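Local coordinates for protein galactan 1,3-beta-galactosidase (Phanerochaete chrysosporium, PDB 7BYS) that probably hydrolyses the beta-1,3-linked galactan backbone of arabinogalactan as an exo-acting glycosidase and carries a calcium-containing carbohydrate-binding module, at residues N78-P83 with M96-D101; N161-R166 with V178-G183; W239-A244 with R269-P274; G350-V355 with K398-S403. One frame throughout, in Å; residues are numbered along the deposited sequence.

Contacts 1, 2 and 3 belong to three different blades of the five-bladed propeller expected of a GH43 enzyme, whereas contact 4 lies in the carbohydrate-binding module. Contacts 1 and 3 meet directly in the galactose site, where R82 NH1 comes 3.1 Å from N243 O. E81, R82, D137 and Q242 bind galactose in another structure of this protein; the sugar is absent here. Contact 2 lies farther out, the side chain of F162 approaching that of D137 to about 7 Å. Contact 4 is remote, its centre about 41 Å from that of contact 1 and about 25 Å from that of contact 3, and the side chain of V355 is about 14 Å from the bound calcium.

Contact 1: residues N78-P83 with M96-D101; sequences NVVERP and MWFHSD
The two arms of the hairpin 79-88/93-101, neighbours in one antiparallel blade of the GH43 beta-propeller, pair through V79-D101 and E81-H99 (hydrogen-bonded) with V80-S100 (non-hydrogen-bonded) between them. D101 O is gripped by two donors, V79 N at 2.8 Å and N78 ND2 at 3.3 Å, both lying above the carbonyl plane. N78 reaches it with CG anti to its own carbonyl carbon (chi1 -77°), while OD1 bonds S75 OG; an alanine here would lose both side-chain bonds and would probably loosen this end of the strand pair. V80 crosses F98 obliquely, CG1 lying 3.6 Å from CD2 of the ring, whose CG takes the crowded position between backbone N and carbonyl carbon (chi1 53°). E81 and H99 instead lie side by side, carboxylate and imidazole planes 81° apart. E81 binds galactose in another structure of this protein. Its OE2 is held by Y105 OH, and a water sits 2.8 Å from E81 OE1 and 2.7 Å from H99 ND1. The other imidazole nitrogen is fixed too: H99 NE2 donates, within its ring plane, to the anti lone pair of D101 OD2 at 2.7 Å.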
# COMPACT_ATOMS: atom_id res chain seq x y z
N ASN A 78 -17.71 5.50 -14.33
CA ASN A 78 -18.02 5.47 -12.91
C ASN A 78 -16.80 5.00 -12.12
O ASN A 78 -15.76 4.64 -12.69
CB ASN A 78 -19.21 4.55 -12.64
CG ASN A 78 -20.52 5.20 -13.02
OD1 ASN A 78 -21.11 4.89 -14.05
ND2 ASN A 78 -20.99 6.11 -12.18
N VAL A 79 -16.95 5.00 -10.79
CA VAL A 79 -15.88 4.67 -9.86
C VAL A 79 -16.18 3.30 -9.24
O VAL A 79 -17.29 3.06 -8.75
CB VAL A 79 -15.76 5.74 -8.77
CG1 VAL A 79 -14.84 5.28 -7.66
CG2 VAL A 79 -15.26 7.06 -9.38
N VAL A 80 -15.18 2.41 -9.27
CA VAL A 80 -15.24 1.13 -8.58
C VAL A 80 -13.94 1.02 -7.80
O VAL A 80 -12.86 0.93 -8.41
CB VAL A 80 -15.38 -0.05 -9.55
CG1 VAL A 80 -15.16 -1.37 -8.81
CG2 VAL A 80 -16.75 -0.04 -10.22
N GLU A 81 -14.02 1.05 -6.46
CA GLU A 81 -12.83 1.15 -5.64
C GLU A 81 -12.84 0.13 -4.52
O GLU A 81 -13.90 -0.28 -4.04
CB GLU A 81 -12.65 2.56 -5.04
CG GLU A 81 -12.16 3.57 -6.09
CD GLU A 81 -12.10 5.00 -5.59
OE1 GLU A 81 -12.48 5.26 -4.43
OE2 GLU A 81 -11.68 5.89 -6.36
N ARG A 82 -11.64 -0.26 -4.10
CA ARG A 82 -11.41 -1.07 -2.91
C ARG A 82 -12.25 -2.36 -2.88
O ARG A 82 -12.97 -2.61 -1.92
CB ARG A 82 -11.60 -0.25 -1.64
CG ARG A 82 -10.59 0.90 -1.54
CD ARG A 82 -10.80 1.78 -0.31
NE ARG A 82 -9.84 2.89 -0.30
CZ ARG A 82 -8.57 2.79 0.07
NH1 ARG A 82 -8.07 1.65 0.53
NH2 ARG A 82 -7.79 3.87 0.02
N PRO A 83 -12.16 -3.19 -3.92
CA PRO A 83 -12.90 -4.45 -3.90
C PRO A 83 -12.45 -5.35 -2.76
O PRO A 83 -11.29 -5.33 -2.34
CB PRO A 83 -12.55 -5.08 -5.26
CG PRO A 83 -11.15 -4.56 -5.53
CD PRO A 83 -11.18 -3.14 -5.03
N MET A 96 -18.34 -10.31 -3.73
CA MET A 96 -17.49 -9.13 -3.83
C MET A 96 -18.27 -7.89 -3.43
O MET A 96 -19.39 -7.68 -3.92
CB MET A 96 -16.97 -8.97 -5.26
CG MET A 96 -16.07 -7.75 -5.45
SD MET A 96 -15.69 -7.48 -7.21
CE MET A 96 -14.76 -8.96 -7.61
N TRP A 97 -17.70 -7.07 -2.56
CA TRP A 97 -18.21 -5.73 -2.28
C TRP A 97 -17.19 -4.70 -2.74
O TRP A 97 -15.98 -4.96 -2.79
CB TRP A 97 -18.48 -5.53 -0.78
CG TRP A 97 -19.68 -6.27 -0.27
CD1 TRP A 97 -19.88 -7.62 -0.34
CD2 TRP A 97 -20.82 -5.72 0.38
NE1 TRP A 97 -21.10 -7.93 0.22
CE2 TRP A 97 -21.69 -6.78 0.68
CE3 TRP A 97 -21.21 -4.41 0.73
CZ2 TRP A 97 -22.93 -6.59 1.32
CZ3 TRP A 97 -22.44 -4.22 1.37
CH2 TRP A 97 -23.28 -5.31 1.65
N PHE A 98 -17.68 -3.52 -3.10
CA PHE A 98 -16.79 -2.44 -3.51
C PHE A 98 -17.46 -1.10 -3.28
O PHE A 98 -18.68 -1.01 -3.14
CB PHE A 98 -16.33 -2.60 -4.97
CG PHE A 98 -17.46 -2.75 -5.97
CD1 PHE A 98 -17.94 -4.01 -6.30
CD2 PHE A 98 -18.00 -1.64 -6.59
CE1 PHE A 98 -18.96 -4.16 -7.25
CE2 PHE A 98 -19.02 -1.79 -7.54
CZ PHE A 98 -19.50 -3.04 -7.85
N HIS A 99 -16.65 -0.05 -3.24
CA HIS A 99 -17.15 1.31 -3.21
C HIS A 99 -17.59 1.65 -4.63
O HIS A 99 -16.79 1.58 -5.57
CB HIS A 99 -16.05 2.25 -2.73
CG HIS A 99 -16.37 3.71 -2.84
ND1 HIS A 99 -15.40 4.67 -2.67
CD2 HIS A 99 -17.53 4.38 -3.06
CE1 HIS A 99 -15.94 5.87 -2.81
NE2 HIS A 99 -17.23 5.72 -3.05
N SER A 100 -18.88 1.97 -4.79
CA SER A 100 -19.47 2.30 -6.08
C SER A 100 -19.81 3.78 -6.07
O SER A 100 -20.49 4.26 -5.15
CB SER A 100 -20.72 1.43 -6.27
OG SER A 100 -21.44 1.81 -7.43
N ASP A 101 -19.32 4.53 -7.06
CA ASP A 101 -19.55 5.96 -7.01
C ASP A 101 -19.58 6.57 -8.40
O ASP A 101 -19.27 5.91 -9.41
CB ASP A 101 -18.51 6.67 -6.12
CG ASP A 101 -19.14 7.67 -5.16
OD1 ASP A 101 -20.00 8.46 -5.61
OD2 ASP A 101 -18.81 7.65 -3.95
O HOH W 1 -19.56 1.50 -9.29
O HOH W 2 -12.87 4.03 -1.93

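Contact 2: residues N161-R166 with V178-G183; sequences NFKISR and VSVMNG
A classic beta bulge marks this hairpin of strands 161-167 and 174-181, the last two strands of one antiparallel propeller blade: V178 and S179 both face I164. The evidence is I164 O, which accepts from V178 N at 2.8 Å and S179 N at 3.0 Å, both donors close to the carbonyl plane. Beyond the bulge the pairing is regular, and M181 N meets F162 O almost straight (170° at the hydrogen).

The close-packed side carries F162, I164, S179 and M181. I164 and S179 meet CB to CB at 4.0 Å, with W225 touching both, and F162 and I164 also pack on L153 of the adjoining strand. M181 SD makes an oblique Met-aromatic contact, 5.5 Å from the centroid of the F162 ring. A water is let in even here, bound to F162 O and to S179 OG.

The opposite side is looser. K163 and V180 run alongside each other, CG to CG2 at 3.9 Å, before the extended lysine carries NZ away to a salt bridge with D157 and a bond to S156 OG. At the solvent-facing end the amides of N161 and N182 cross with planes 76° apart and no bond between them. N161 is tied elsewhere, ND2 to D157 OD2; a leucine here would lose both amide bonds and would probably let the exposed N182-G183 turn drift. The second of those bonds runs from G183 N to N161 OD1, 2.9 Å long and in the carbonyl plane.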
# COMPACT_ATOMS: atom_id res chain seq x y z
N ASN A 161 -18.45 10.16 9.84
CA ASN A 161 -18.78 9.17 10.85
C ASN A 161 -18.39 7.80 10.32
O ASN A 161 -18.86 7.39 9.25
CB ASN A 161 -20.28 9.19 11.18
CG ASN A 161 -20.76 10.56 11.63
OD1 ASN A 161 -20.01 11.34 12.21
ND2 ASN A 161 -22.02 10.86 11.34
N PHE A 162 -17.56 7.09 11.07
CA PHE A 162 -17.09 5.78 10.66
C PHE A 162 -17.97 4.69 11.25
O PHE A 162 -18.22 4.67 12.46
CB PHE A 162 -15.64 5.54 11.11
CG PHE A 162 -15.10 4.25 10.61
CD1 PHE A 162 -14.70 4.14 9.29
CD2 PHE A 162 -15.04 3.14 11.43
CE1 PHE A 162 -14.23 2.92 8.80
CE2 PHE A 162 -14.58 1.93 10.95
CZ PHE A 162 -14.18 1.82 9.64
N LYS A 163 -18.42 3.77 10.40
CA LYS A 163 -19.42 2.79 10.79
C LYS A 163 -18.93 1.37 10.55
O LYS A 163 -18.21 1.08 9.59
CB LYS A 163 -20.71 3.01 10.02
CG LYS A 163 -21.42 4.28 10.43
CD LYS A 163 -22.64 4.58 9.59
CE LYS A 163 -23.27 5.90 10.04
NZ LYS A 163 -24.25 6.39 9.03
N ILE A 164 -19.38 0.47 11.43
CA ILE A 164 -19.26 -0.97 11.24
C ILE A 164 -20.67 -1.53 11.32
O ILE A 164 -21.39 -1.24 12.28
CB ILE A 164 -18.38 -1.60 12.32
CG1 ILE A 164 -16.98 -0.98 12.27
CG2 ILE A 164 -18.33 -3.11 12.13
CD1 ILE A 164 -16.05 -1.47 13.37
N SER A 165 -21.07 -2.29 10.31
CA SER A 165 -22.42 -2.82 10.28
C SER A 165 -22.40 -4.26 9.82
O SER A 165 -21.59 -4.63 8.97
CB SER A 165 -23.30 -1.99 9.35
OG SER A 165 -23.42 -0.66 9.84
N ARG A 166 -23.29 -5.08 10.38
CA ARG A 166 -23.32 -6.50 10.09
C ARG A 166 -24.08 -6.79 8.80
O ARG A 166 -25.11 -6.17 8.51
CB ARG A 166 -23.98 -7.23 11.27
CG ARG A 166 -24.01 -8.74 11.14
CD ARG A 166 -24.30 -9.43 12.48
NE ARG A 166 -25.44 -8.82 13.17
CZ ARG A 166 -26.71 -9.21 13.05
NH1 ARG A 166 -27.66 -8.57 13.72
NH2 ARG A 166 -27.03 -10.23 12.26
N VAL A 178 -23.55 -1.84 14.01
CA VAL A 178 -22.88 -2.45 15.14
C VAL A 178 -22.06 -1.43 15.92
O VAL A 178 -22.03 -1.47 17.16
CB VAL A 178 -22.00 -3.62 14.64
CG1 VAL A 178 -21.18 -4.20 15.76
CG2 VAL A 178 -22.88 -4.69 14.02
N SER A 179 -21.40 -0.51 15.22
CA SER A 179 -20.55 0.49 15.85
C SER A 179 -20.56 1.75 15.00
O SER A 179 -20.61 1.68 13.77
CB SER A 179 -19.10 -0.03 15.96
OG SER A 179 -18.23 1.00 16.40
N VAL A 180 -20.51 2.90 15.65
CA VAL A 180 -20.30 4.16 14.95
C VAL A 180 -19.33 5.02 15.75
O VAL A 180 -19.46 5.15 16.97
CB VAL A 180 -21.61 4.92 14.65
CG1 VAL A 180 -22.37 5.26 15.92
CG2 VAL A 180 -21.32 6.18 13.84
N MET A 181 -18.35 5.59 15.06
CA MET A 181 -17.44 6.58 15.64
C MET A 181 -17.79 7.91 14.99
O MET A 181 -17.35 8.20 13.88
CB MET A 181 -15.99 6.20 15.39
CG MET A 181 -15.60 4.86 15.94
SD MET A 181 -13.95 4.45 15.36
CE MET A 181 -12.99 5.33 16.57
N ASN A 182 -18.59 8.71 15.69
CA ASN A 182 -19.06 9.97 15.14
C ASN A 182 -17.93 11.00 15.12
O ASN A 182 -17.18 11.14 16.09
CB ASN A 182 -20.23 10.49 15.97
CG ASN A 182 -21.50 9.73 15.68
OD1 ASN A 182 -21.83 9.45 14.53
ND2 ASN A 182 -22.23 9.38 16.74
N GLY A 183 -17.80 11.70 13.99
CA GLY A 183 -16.79 12.72 13.85
C GLY A 183 -15.38 12.21 13.69
O GLY A 183 -14.44 13.01 13.74
O HOH W 3 -17.00 2.28 14.25

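Contact 3: residues W239-A244 with R269-P274; sequences WYSQNA and RYIWYP
I271 has CG1 anti to its carbonyl carbon (chi1 -52°) and CG2 anti to the backbone N, which spreads both branches beneath S241; the serine holds OG in the crowded position between backbone N and carbonyl carbon (chi1 77°). These torsions join the entry to one strand of a propeller blade, 242-249, with strand 269-276 of the same antiparallel sheet. Strand 252-259 runs between them, so no hydrogen bond links the two segments directly and the contact buries just 169 Å² in all.

S241 CB sits 3.7 Å from both CB and CG1 of I271, and CG1 also lies 3.9 Å from Y240 O. The hydroxyl is engaged elsewhere, S241 OG bonding T238 O and Y255 OH. W239 and Y240, both at positive phi, turn the chain so that Q242, a galactose-binding residue in another structure of this protein, points its side chain away from the 269-274 strand; Q242 OE1 bonds W260 NE1.

W239 adds a second apolar touch, its CB 4.0 Å from CE2 of Y273. The indole and phenol planes stand 69° apart, an oblique pair that is neither stacked nor edge-to-face. R259, from the intervening strand, bonds W239 O and Y240 O, fixing the turn above I271. One water completes the bridge, lying in the plane of the Y273 ring at its edge, 2.7 Å from Y273 OH and 2.8 Å from W239 O, to which it donates.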
# COMPACT_ATOMS: atom_id res chain seq x y z
N TRP A 239 4.85 6.04 6.09
CA TRP A 239 5.90 5.77 5.11
C TRP A 239 5.39 6.04 3.70
O TRP A 239 5.65 5.28 2.76
CB TRP A 239 6.46 4.35 5.27
CG TRP A 239 7.14 4.15 6.60
CD1 TRP A 239 6.68 3.45 7.67
CD2 TRP A 239 8.40 4.71 7.00
NE1 TRP A 239 7.57 3.51 8.70
CE2 TRP A 239 8.65 4.27 8.32
CE3 TRP A 239 9.36 5.51 6.37
CZ2 TRP A 239 9.80 4.62 9.03
CZ3 TRP A 239 10.51 5.85 7.07
CH2 TRP A 239 10.72 5.40 8.38
N TYR A 240 4.65 7.14 3.56
CA TYR A 240 3.97 7.54 2.32
C TYR A 240 3.10 6.40 1.76
O TYR A 240 3.42 5.77 0.74
CB TYR A 240 4.96 8.08 1.29
CG TYR A 240 4.34 8.97 0.23
CD1 TYR A 240 3.05 8.75 -0.26
CD2 TYR A 240 5.05 10.05 -0.28
CE1 TYR A 240 2.49 9.60 -1.24
CE2 TYR A 240 4.52 10.87 -1.22
CZ TYR A 240 3.26 10.66 -1.70
OH TYR A 240 2.78 11.52 -2.64
N SER A 241 1.98 6.17 2.43
CA SER A 241 1.05 5.15 1.98
C SER A 241 -0.29 5.36 2.66
O SER A 241 -0.45 6.21 3.54
CB SER A 241 1.60 3.74 2.23
OG SER A 241 1.48 3.38 3.60
N GLN A 242 -1.27 4.56 2.23
CA GLN A 242 -2.61 4.56 2.80
C GLN A 242 -3.07 3.11 2.87
O GLN A 242 -2.92 2.36 1.90
CB GLN A 242 -3.58 5.35 1.93
CG GLN A 242 -4.97 5.47 2.55
CD GLN A 242 -5.94 6.23 1.69
OE1 GLN A 242 -5.85 6.20 0.46
NE2 GLN A 242 -6.89 6.92 2.32
N ASN A 243 -3.65 2.74 4.01
CA ASN A 243 -4.08 1.37 4.24
C ASN A 243 -4.98 0.87 3.11
O ASN A 243 -5.81 1.62 2.58
CB ASN A 243 -4.86 1.31 5.55
CG ASN A 243 -5.08 -0.10 6.03
OD1 ASN A 243 -4.14 -0.90 6.08
ND2 ASN A 243 -6.31 -0.43 6.39
N ALA A 244 -4.83 -0.41 2.78
CA ALA A 244 -5.69 -1.09 1.80
C ALA A 244 -6.21 -2.41 2.36
O ALA A 244 -7.41 -2.70 2.27
CB ALA A 244 -4.96 -1.34 0.48
N ARG A 269 2.12 2.68 -6.23
CA ARG A 269 2.94 1.57 -5.77
C ARG A 269 2.26 0.83 -4.63
O ARG A 269 1.27 1.29 -4.06
CB ARG A 269 4.36 2.04 -5.37
CG ARG A 269 5.20 2.64 -6.51
CD ARG A 269 5.23 1.75 -7.76
NE ARG A 269 6.13 2.29 -8.78
CZ ARG A 269 6.02 2.04 -10.08
NH1 ARG A 269 5.06 1.27 -10.53
NH2 ARG A 269 6.89 2.59 -10.93
N TYR A 270 2.80 -0.34 -4.31
CA TYR A 270 2.29 -1.20 -3.26
C TYR A 270 3.28 -1.16 -2.11
O TYR A 270 4.46 -1.51 -2.29
CB TYR A 270 2.10 -2.62 -3.80
CG TYR A 270 1.23 -2.61 -5.04
CD1 TYR A 270 -0.12 -2.30 -4.97
CD2 TYR A 270 1.78 -2.86 -6.30
CE1 TYR A 270 -0.91 -2.26 -6.10
CE2 TYR A 270 1.00 -2.81 -7.45
CZ TYR A 270 -0.35 -2.51 -7.34
OH TYR A 270 -1.13 -2.46 -8.48
N ILE A 271 2.82 -0.69 -0.96
CA ILE A 271 3.64 -0.52 0.22
C ILE A 271 3.18 -1.60 1.20
O ILE A 271 2.14 -1.46 1.85
CB ILE A 271 3.48 0.90 0.80
CG1 ILE A 271 3.70 1.99 -0.28
CG2 ILE A 271 4.42 1.10 1.98
CD1 ILE A 271 4.98 1.87 -1.08
N TRP A 272 3.93 -2.69 1.26
CA TRP A 272 3.63 -3.81 2.14
C TRP A 272 4.75 -3.95 3.16
O TRP A 272 5.93 -4.05 2.78
CB TRP A 272 3.54 -5.13 1.38
CG TRP A 272 2.38 -5.31 0.46
CD1 TRP A 272 1.52 -4.36 -0.01
CD2 TRP A 272 2.00 -6.54 -0.14
NE1 TRP A 272 0.61 -4.94 -0.88
CE2 TRP A 272 0.89 -6.28 -0.96
CE3 TRP A 272 2.49 -7.85 -0.06
CZ2 TRP A 272 0.25 -7.29 -1.69
CZ3 TRP A 272 1.86 -8.84 -0.77
CH2 TRP A 272 0.77 -8.56 -1.58
N TYR A 273 4.39 -3.98 4.44
CA TYR A 273 5.35 -4.13 5.52
C TYR A 273 4.79 -5.09 6.56
O TYR A 273 3.57 -5.20 6.73
CB TYR A 273 5.60 -2.79 6.22
CG TYR A 273 6.35 -1.77 5.43
CD1 TYR A 273 7.60 -2.05 4.90
CD2 TYR A 273 5.82 -0.49 5.21
CE1 TYR A 273 8.32 -1.09 4.18
CE2 TYR A 273 6.52 0.47 4.50
CZ TYR A 273 7.76 0.17 3.97
OH TYR A 273 8.43 1.15 3.26
N PRO A 274 5.66 -5.77 7.30
CA PRO A 274 5.19 -6.51 8.47
C PRO A 274 4.51 -5.56 9.45
O PRO A 274 4.94 -4.43 9.65
CB PRO A 274 6.47 -7.11 9.07
CG PRO A 274 7.50 -7.06 7.94
CD PRO A 274 7.13 -5.82 7.17
O HOH W 4 7.76 3.51 2.06

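Contact 4: residues G350-V355 with K398-S403; sequences GGSHWV and KLNLNS
Segments 350-355 and 398-403 pair antiparallel but strongly twisted, their short axes 135° apart and 4.5 Å at closest. H353 and L399 exchange backbone bonds, H353 N to L399 O and L399 N to H353 O, each 2.8 Å; L401 N adds a third to G351 O. At the corner, G350 CA lies 3.4 Å from L401 O, and a side chain at its backbone angles would jam against the preceding carbonyl.

K398 lies over one face of the W354 indole: its CB is 3.8 Å from the six-membered ring centroid and 12° off the normal, a CH-pi contact. With CG anti to the backbone N, K398 CG comes 3.0 Å from S352 OG; beyond it the chain bends at chi3 and chi4. A water joins S352 OG to N400 OD1 along this exposed side. H353 NE2 donates to G350 O at 2.8 Å while ND1 bonds Y427 O, so the ring is probably doubly protonated.

In the beta-sandwich of the carbohydrate-binding module, strand 392-402 is outermost in its sheet and strand 352-360 separates it from 420-426. L399 and L401 pack on strand 367-373 of the second sheet, and W354 touches Q2, V4 and A7 near the chain's start.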
# COMPACT_ATOMS: atom_id res chain seq x y z
N GLY A 350 28.73 -9.39 -6.09
CA GLY A 350 28.31 -9.41 -7.48
C GLY A 350 26.82 -9.66 -7.61
O GLY A 350 26.10 -9.87 -6.63
N GLY A 351 26.37 -9.63 -8.85
CA GLY A 351 24.97 -9.86 -9.14
C GLY A 351 24.12 -8.63 -8.87
O GLY A 351 24.60 -7.51 -8.69
N SER A 352 22.81 -8.87 -8.85
CA SER A 352 21.84 -7.79 -8.70
C SER A 352 21.47 -7.60 -7.24
O SER A 352 21.28 -8.56 -6.49
CB SER A 352 20.59 -8.11 -9.53
OG SER A 352 19.54 -7.23 -9.20
N HIS A 353 21.38 -6.33 -6.83
CA HIS A 353 21.11 -6.00 -5.45
C HIS A 353 20.10 -4.86 -5.36
O HIS A 353 20.21 -3.87 -6.09
CB HIS A 353 22.40 -5.60 -4.73
CG HIS A 353 23.33 -6.75 -4.53
ND1 HIS A 353 23.42 -7.45 -3.35
CD2 HIS A 353 24.19 -7.36 -5.39
CE1 HIS A 353 24.30 -8.43 -3.48
NE2 HIS A 353 24.78 -8.39 -4.71
N TRP A 354 19.12 -5.02 -4.48
CA TRP A 354 18.24 -3.91 -4.15
C TRP A 354 18.99 -2.90 -3.30
O TRP A 354 19.67 -3.26 -2.34
CB TRP A 354 17.04 -4.43 -3.37
CG TRP A 354 16.02 -5.04 -4.25
CD1 TRP A 354 15.68 -6.36 -4.31
CD2 TRP A 354 15.21 -4.37 -5.22
NE1 TRP A 354 14.71 -6.56 -5.25
CE2 TRP A 354 14.40 -5.35 -5.82
CE3 TRP A 354 15.07 -3.04 -5.62
CZ2 TRP A 354 13.47 -5.04 -6.81
CZ3 TRP A 354 14.15 -2.73 -6.61
CH2 TRP A 354 13.36 -3.73 -7.19
N VAL A 355 18.85 -1.63 -3.65
CA VAL A 355 19.45 -0.53 -2.91
C VAL A 355 18.35 0.45 -2.53
O VAL A 355 17.60 0.90 -3.40
CB VAL A 355 20.56 0.16 -3.73
CG1 VAL A 355 21.21 1.27 -2.93
CG2 VAL A 355 21.61 -0.87 -4.20
N LYS A 398 17.05 -1.46 -8.15
CA LYS A 398 17.79 -2.71 -8.31
C LYS A 398 19.02 -2.44 -9.18
O LYS A 398 18.89 -2.05 -10.34
CB LYS A 398 16.91 -3.78 -8.96
CG LYS A 398 17.39 -5.20 -8.67
CD LYS A 398 16.31 -6.23 -9.00
CE LYS A 398 15.87 -6.10 -10.45
NZ LYS A 398 14.38 -6.04 -10.58
N LEU A 399 20.20 -2.65 -8.60
CA LEU A 399 21.45 -2.31 -9.27
C LEU A 399 22.31 -3.55 -9.47
O LEU A 399 22.43 -4.39 -8.58
CB LEU A 399 22.24 -1.28 -8.45
CG LEU A 399 21.54 0.06 -8.21
CD1 LEU A 399 22.41 0.99 -7.40
CD2 LEU A 399 21.13 0.71 -9.52
N ASN A 400 22.95 -3.63 -10.65
CA ASN A 400 23.91 -4.69 -10.94
C ASN A 400 25.29 -4.24 -10.48
O ASN A 400 25.84 -3.27 -11.01
CB ASN A 400 23.93 -5.00 -12.43
CG ASN A 400 22.75 -5.84 -12.87
OD1 ASN A 400 22.26 -6.69 -12.12
ND2 ASN A 400 22.26 -5.59 -14.08
N LEU A 401 25.85 -4.94 -9.50
CA LEU A 401 27.14 -4.62 -8.91
C LEU A 401 28.15 -5.70 -9.26
O LEU A 401 27.79 -6.81 -9.68
CB LEU A 401 27.03 -4.50 -7.39
CG LEU A 401 25.97 -3.54 -6.83
CD1 LEU A 401 25.91 -3.62 -5.32
CD2 LEU A 401 26.31 -2.13 -7.29
N ASN A 402 29.42 -5.37 -9.10
CA ASN A 402 30.50 -6.31 -9.34
C ASN A 402 31.03 -6.84 -8.01
O ASN A 402 30.90 -6.20 -6.96
CB ASN A 402 31.65 -5.65 -10.11
CG ASN A 402 31.23 -5.20 -11.49
OD1 ASN A 402 30.40 -5.83 -12.13
ND2 ASN A 402 31.82 -4.10 -11.95
N SER A 403 31.65 -8.02 -8.06
CA SER A 403 32.34 -8.51 -6.88
C SER A 403 33.48 -7.57 -6.52
O SER A 403 34.22 -7.11 -7.39
CB SER A 403 32.88 -9.92 -7.13
OG SER A 403 33.23 -10.54 -5.90
O HOH W 5 19.35 -6.17 -11.81